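Local coordinates for cellulose hydrolase (Bacillus licheniformis, PDB 4YZT), which hydrolyses internal beta-1,4-glucosidic bonds of cellulose, as a family 5 endo-beta-1,4-glucanase, at residues D42-P45 with S49-N52; D204-S209 with E258-E263. All coordinates share one frame; numbering follows the deposited sequence.

Contact 1 (D42-P45 with S49-N52); sequences DAVP and SWNN. With BGC (beta-D-glucopyranose), chain B; BGC (beta-D-glucopyranose), chain C; EDO (1,2-ethanediol), chain D.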
# COMPACT_ATOMS: atom_id res chain seq x y z
N ASP A 42 -4.61 6.51 -14.36
CA ASP A 42 -5.54 5.38 -14.26
C ASP A 42 -6.91 5.82 -13.73
O ASP A 42 -7.83 5.00 -13.68
CB ASP A 42 -4.99 4.27 -13.35
CG ASP A 42 -4.40 4.81 -12.05
OD1 ASP A 42 -3.68 5.83 -12.12
OD2 ASP A 42 -4.65 4.22 -10.97
N ALA A 43 -7.05 7.08 -13.35
CA ALA A 43 -8.34 7.55 -12.83
C ALA A 43 -9.41 7.61 -13.92
O ALA A 43 -9.11 7.64 -15.12
CB ALA A 43 -8.19 8.92 -12.15
N VAL A 44 -10.66 7.68 -13.47
CA VAL A 44 -11.84 7.50 -14.32
C VAL A 44 -12.82 8.64 -14.12
O VAL A 44 -13.27 8.87 -12.99
CB VAL A 44 -12.54 6.14 -14.00
CG1 VAL A 44 -13.88 6.03 -14.74
CG2 VAL A 44 -11.64 4.97 -14.33
N PRO A 45 -13.19 9.34 -15.20
CA PRO A 45 -12.89 9.04 -16.61
C PRO A 45 -11.51 9.50 -17.11
O PRO A 45 -11.08 9.05 -18.18
CB PRO A 45 -13.99 9.79 -17.37
CG PRO A 45 -14.32 10.96 -16.47
CD PRO A 45 -14.19 10.43 -15.07
N SER A 49 -9.38 12.96 -12.23
CA SER A 49 -10.78 12.73 -11.85
C SER A 49 -10.93 12.25 -10.41
O SER A 49 -11.98 12.42 -9.79
CB SER A 49 -11.44 11.71 -12.79
OG SER A 49 -11.72 12.27 -14.06
N TRP A 50 -9.88 11.63 -9.89
CA TRP A 50 -9.90 11.13 -8.52
C TRP A 50 -9.13 12.07 -7.57
O TRP A 50 -9.23 13.30 -7.69
CB TRP A 50 -9.35 9.69 -8.48
CG TRP A 50 -10.31 8.69 -9.16
CD1 TRP A 50 -11.58 8.93 -9.58
CD2 TRP A 50 -10.03 7.32 -9.49
NE1 TRP A 50 -12.13 7.79 -10.14
CE2 TRP A 50 -11.19 6.79 -10.10
CE3 TRP A 50 -8.91 6.48 -9.34
CZ2 TRP A 50 -11.27 5.46 -10.55
CZ3 TRP A 50 -9.00 5.16 -9.78
CH2 TRP A 50 -10.17 4.67 -10.38
N ASN A 51 -8.38 11.52 -6.62
CA ASN A 51 -7.82 12.32 -5.52
C ASN A 51 -6.51 13.06 -5.82
O ASN A 51 -6.09 13.91 -5.03
CB ASN A 51 -7.61 11.42 -4.29
CG ASN A 51 -6.67 10.26 -4.59
OD1 ASN A 51 -6.98 9.39 -5.42
ND2 ASN A 51 -5.52 10.23 -3.92
N ASN A 52 -5.85 12.72 -6.93
CA ASN A 52 -4.65 13.44 -7.34
C ASN A 52 -4.92 14.34 -8.54
O ASN A 52 -5.68 13.97 -9.42
CB ASN A 52 -3.53 12.48 -7.70
CG ASN A 52 -3.20 11.52 -6.59
OD1 ASN A 52 -2.70 11.93 -5.54
ND2 ASN A 52 -3.47 10.23 -6.82
C2 BGC B . -11.82 5.61 -6.06
C3 BGC B . -11.93 7.09 -6.30
C4 BGC B . -11.36 7.90 -5.19
C5 BGC B . -9.98 7.43 -4.85
C6 BGC B . -9.51 8.15 -3.63
C1 BGC B . -10.40 5.23 -5.79
O2 BGC B . -12.32 4.85 -7.17
O3 BGC B . -13.32 7.43 -6.50
O4 BGC B . -11.17 9.31 -5.56
O5 BGC B . -9.94 5.97 -4.62
O6 BGC B . -10.30 7.74 -2.55
C2 BGC C . -11.93 11.49 -4.93
C3 BGC C . -13.09 12.35 -4.83
C4 BGC C . -13.89 12.37 -6.09
C5 BGC C . -14.30 10.95 -6.55
C6 BGC C . -14.86 10.99 -7.86
C1 BGC C . -12.31 10.11 -5.33
O2 BGC C . -11.20 11.48 -3.62
O3 BGC C . -12.66 13.73 -4.53
O4 BGC C . -15.08 13.15 -5.90
O5 BGC C . -13.05 10.12 -6.61
O6 BGC C . -14.75 9.72 -8.41
C1 EDO D . -16.20 10.47 -12.00
O1 EDO D . -14.95 10.18 -11.36
C2 EDO D . -17.13 11.16 -11.01
O2 EDO D . -16.49 12.33 -10.48

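Contact 2 (D204-S209 with E258-E263); sequences DELLHS and EKFVRE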
# COMPACT_ATOMS: atom_id res chain seq x y z
N ASP A 204 -1.74 -17.38 -7.29
CA ASP A 204 -2.13 -18.77 -7.43
C ASP A 204 -2.54 -19.07 -8.87
O ASP A 204 -2.29 -20.17 -9.37
CB ASP A 204 -3.24 -19.12 -6.44
CG ASP A 204 -2.75 -19.09 -5.01
OD1 ASP A 204 -1.65 -19.63 -4.75
OD2 ASP A 204 -3.43 -18.50 -4.15
N GLU A 205 -3.13 -18.09 -9.55
CA GLU A 205 -3.42 -18.26 -10.96
C GLU A 205 -2.13 -18.40 -11.77
O GLU A 205 -2.05 -19.22 -12.70
CB GLU A 205 -4.25 -17.09 -11.50
CG GLU A 205 -5.62 -16.94 -10.84
CD GLU A 205 -6.62 -18.02 -11.23
OE1 GLU A 205 -6.51 -18.61 -12.33
OE2 GLU A 205 -7.54 -18.27 -10.43
N LEU A 206 -1.13 -17.60 -11.41
CA LEU A 206 0.16 -17.67 -12.09
C LEU A 206 0.78 -19.07 -11.95
O LEU A 206 1.42 -19.59 -12.87
CB LEU A 206 1.11 -16.60 -11.51
CG LEU A 206 2.41 -16.40 -12.28
CD1 LEU A 206 2.14 -15.63 -13.56
CD2 LEU A 206 3.41 -15.67 -11.41
N LEU A 207 0.55 -19.69 -10.80
CA LEU A 207 1.14 -20.98 -10.47
C LEU A 207 0.37 -22.17 -11.04
O LEU A 207 0.96 -23.24 -11.25
CB LEU A 207 1.24 -21.12 -8.96
CG LEU A 207 2.30 -20.21 -8.32
CD1 LEU A 207 2.17 -20.21 -6.80
CD2 LEU A 207 3.69 -20.68 -8.74
N HIS A 208 -0.92 -21.99 -11.31
CA HIS A 208 -1.77 -23.15 -11.62
C HIS A 208 -2.58 -23.10 -12.91
O HIS A 208 -3.01 -24.14 -13.40
CB HIS A 208 -2.75 -23.37 -10.46
CG HIS A 208 -2.07 -23.58 -9.14
ND1 HIS A 208 -1.13 -24.56 -8.94
CD2 HIS A 208 -2.20 -22.93 -7.97
CE1 HIS A 208 -0.69 -24.50 -7.69
NE2 HIS A 208 -1.33 -23.51 -7.08
N SER A 209 -2.81 -21.91 -13.46
CA SER A 209 -3.66 -21.79 -14.64
C SER A 209 -2.94 -21.09 -15.79
O SER A 209 -3.27 -21.25 -16.97
CB SER A 209 -4.94 -21.03 -14.29
OG SER A 209 -5.46 -21.50 -13.05
N GLU A 258 10.32 -20.99 -7.01
CA GLU A 258 10.67 -22.35 -7.39
C GLU A 258 10.20 -22.73 -8.80
O GLU A 258 10.91 -23.42 -9.52
CB GLU A 258 10.11 -23.34 -6.37
CG GLU A 258 10.69 -23.21 -4.96
CD GLU A 258 9.97 -24.12 -3.96
OE1 GLU A 258 10.62 -25.03 -3.39
OE2 GLU A 258 8.76 -23.93 -3.75
N LYS A 259 9.00 -22.30 -9.19
CA LYS A 259 8.47 -22.68 -10.50
C LYS A 259 9.04 -21.83 -11.62
O LYS A 259 9.27 -22.33 -12.72
CB LYS A 259 6.93 -22.57 -10.53
CG LYS A 259 6.33 -23.11 -11.83
CD LYS A 259 4.82 -23.25 -11.77
CE LYS A 259 4.30 -24.02 -12.98
NZ LYS A 259 2.90 -24.45 -12.78
N PHE A 260 9.27 -20.55 -11.34
CA PHE A 260 9.57 -19.61 -12.41
C PHE A 260 10.93 -18.94 -12.31
O PHE A 260 11.71 -19.00 -13.26
CB PHE A 260 8.49 -18.53 -12.48
CG PHE A 260 7.12 -19.07 -12.87
CD1 PHE A 260 6.93 -19.69 -14.09
CD2 PHE A 260 6.03 -18.92 -12.02
CE1 PHE A 260 5.68 -20.19 -14.46
CE2 PHE A 260 4.78 -19.40 -12.38
CZ PHE A 260 4.60 -20.04 -13.60
N VAL A 261 11.23 -18.30 -11.18
CA VAL A 261 12.45 -17.50 -11.09
C VAL A 261 13.69 -18.36 -11.30
O VAL A 261 14.58 -18.00 -12.08
CB VAL A 261 12.57 -16.75 -9.74
CG1 VAL A 261 13.91 -16.01 -9.66
CG2 VAL A 261 11.42 -15.76 -9.55
N ARG A 262 13.76 -19.51 -10.64
CA ARG A 262 14.98 -20.30 -10.77
C ARG A 262 15.00 -21.06 -12.09
O ARG A 262 15.99 -21.72 -12.42
CB ARG A 262 15.18 -21.23 -9.57
CG ARG A 262 14.27 -22.41 -9.45
CD ARG A 262 14.69 -23.26 -8.25
NE ARG A 262 13.75 -24.34 -8.03
CZ ARG A 262 13.52 -24.92 -6.86
NH1 ARG A 262 14.18 -24.53 -5.77
NH2 ARG A 262 12.63 -25.90 -6.79
N GLU A 263 13.94 -20.92 -12.88
CA GLU A 263 13.92 -21.41 -14.26
C GLU A 263 14.23 -20.29 -15.26
O GLU A 263 14.14 -20.49 -16.48
CB GLU A 263 12.57 -22.06 -14.60
CG GLU A 263 12.29 -23.36 -13.86
CD GLU A 263 13.40 -24.38 -13.99
OE1 GLU A 263 13.86 -24.61 -15.13
OE2 GLU A 263 13.82 -24.94 -12.96
O HOH W 1 1.46 -21.96 -14.24

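Contact 1 (D42-P45 with S49-N52)
In the glycan-binding cleft, A43 and V44 pack against one face of the W50 indole and a bound glucose lies over the opposite face. A43 CA stands 3.7 Å from the centroid of the W50 six-membered ring, 13° off its normal, a CH-pi contact over the face; A43 CB reaches W50 CD2 at 3.6 Å. V44 lies alongside the indole and points the same way, its CB 3.7 Å from W50 CZ2. With CG anti to the carbonyl carbon (chi1 -69°), W50 turns its other face to the chain B glucose, whose O2 lies 3.6 Å from W50 CZ2. Both segments belong to the loop following strand 34-36, the first of the (beta/alpha)8 barrel, and S49, W50 and N51 all line the sugar pocket. Putting an alanine here in place of W50 would probably strip the glucose of its aromatic platform and leave A43 and V44 facing a gap. Further out, S49 CB packs 3.4 Å from V44 O, which also accepts a 2.7 Å hydrogen bond from ethanediol O1, probably from the crystallisation liquor. Beyond the cis peptide before P45, P45 CD comes 3.2 Å from S49 OG, a hydroxyl that is hydrogen-bonded to T46 N.

Contact 2 (D204-S209 with E258-E263)
K259 and L207 run past each other in opposite directions, and the lysine ends on the leucine's backbone. CG of K259 is anti to its own N (chi1 -174°) and the chain is extended beyond it, which carries NZ across to L207 O for a hydrogen bond of 2.8 Å. The approach is bent: the C=O...N angle is 144° and the donor is tilted 32° from the carbonyl plane. Within its own segment K259 also lies on F260, with CG 3.8 Å above the centre of the ring. That ring presents its edge to the other segment, so that F260 CZ lies 3.3 Å from L206 O, close to the ring plane. The aliphatic side chains of L206 and L207 meet the phenyl obliquely, L206 CG at 3.8 Å and L207 CD2 at 4.0 Å from F260 CE2. The segments end helices 203-208 and 243-261, which follow the fifth and sixth strands of the (beta/alpha)8 barrel and are neighbours on its outside; L207 also touches P255 and V256 of the second helix. Since L207 O lies in the last turn of its helix, the lysine's charge would be expected to interact favourably with the helix dipole. Water 1 sits between the segments, 2.7 Å from L206 O, and accepts a bond from K259 NZ at 3.2 Å.

Overall arrangement
Contacts 1 and 2 both belong to the catalytic barrel module but lie apart, with centres 33 Å from each other and nearest atoms about 21 Å apart. In sequence both segments of contact 1 come before either segment of contact 2. The former is a loop contact at the sugar site, where the W50 side chain is also about 4 Å from a further bound glucose; the latter joins two outer helices, and in contact 2 the L206 side chain lies about 14 Å from a bound glucose. A link through the fold exists nonetheless: strand 218-224, lying between the segments of contact 2, carries the pocket residue H223, and strand 267-272, which follows helix 243-261, carries E271.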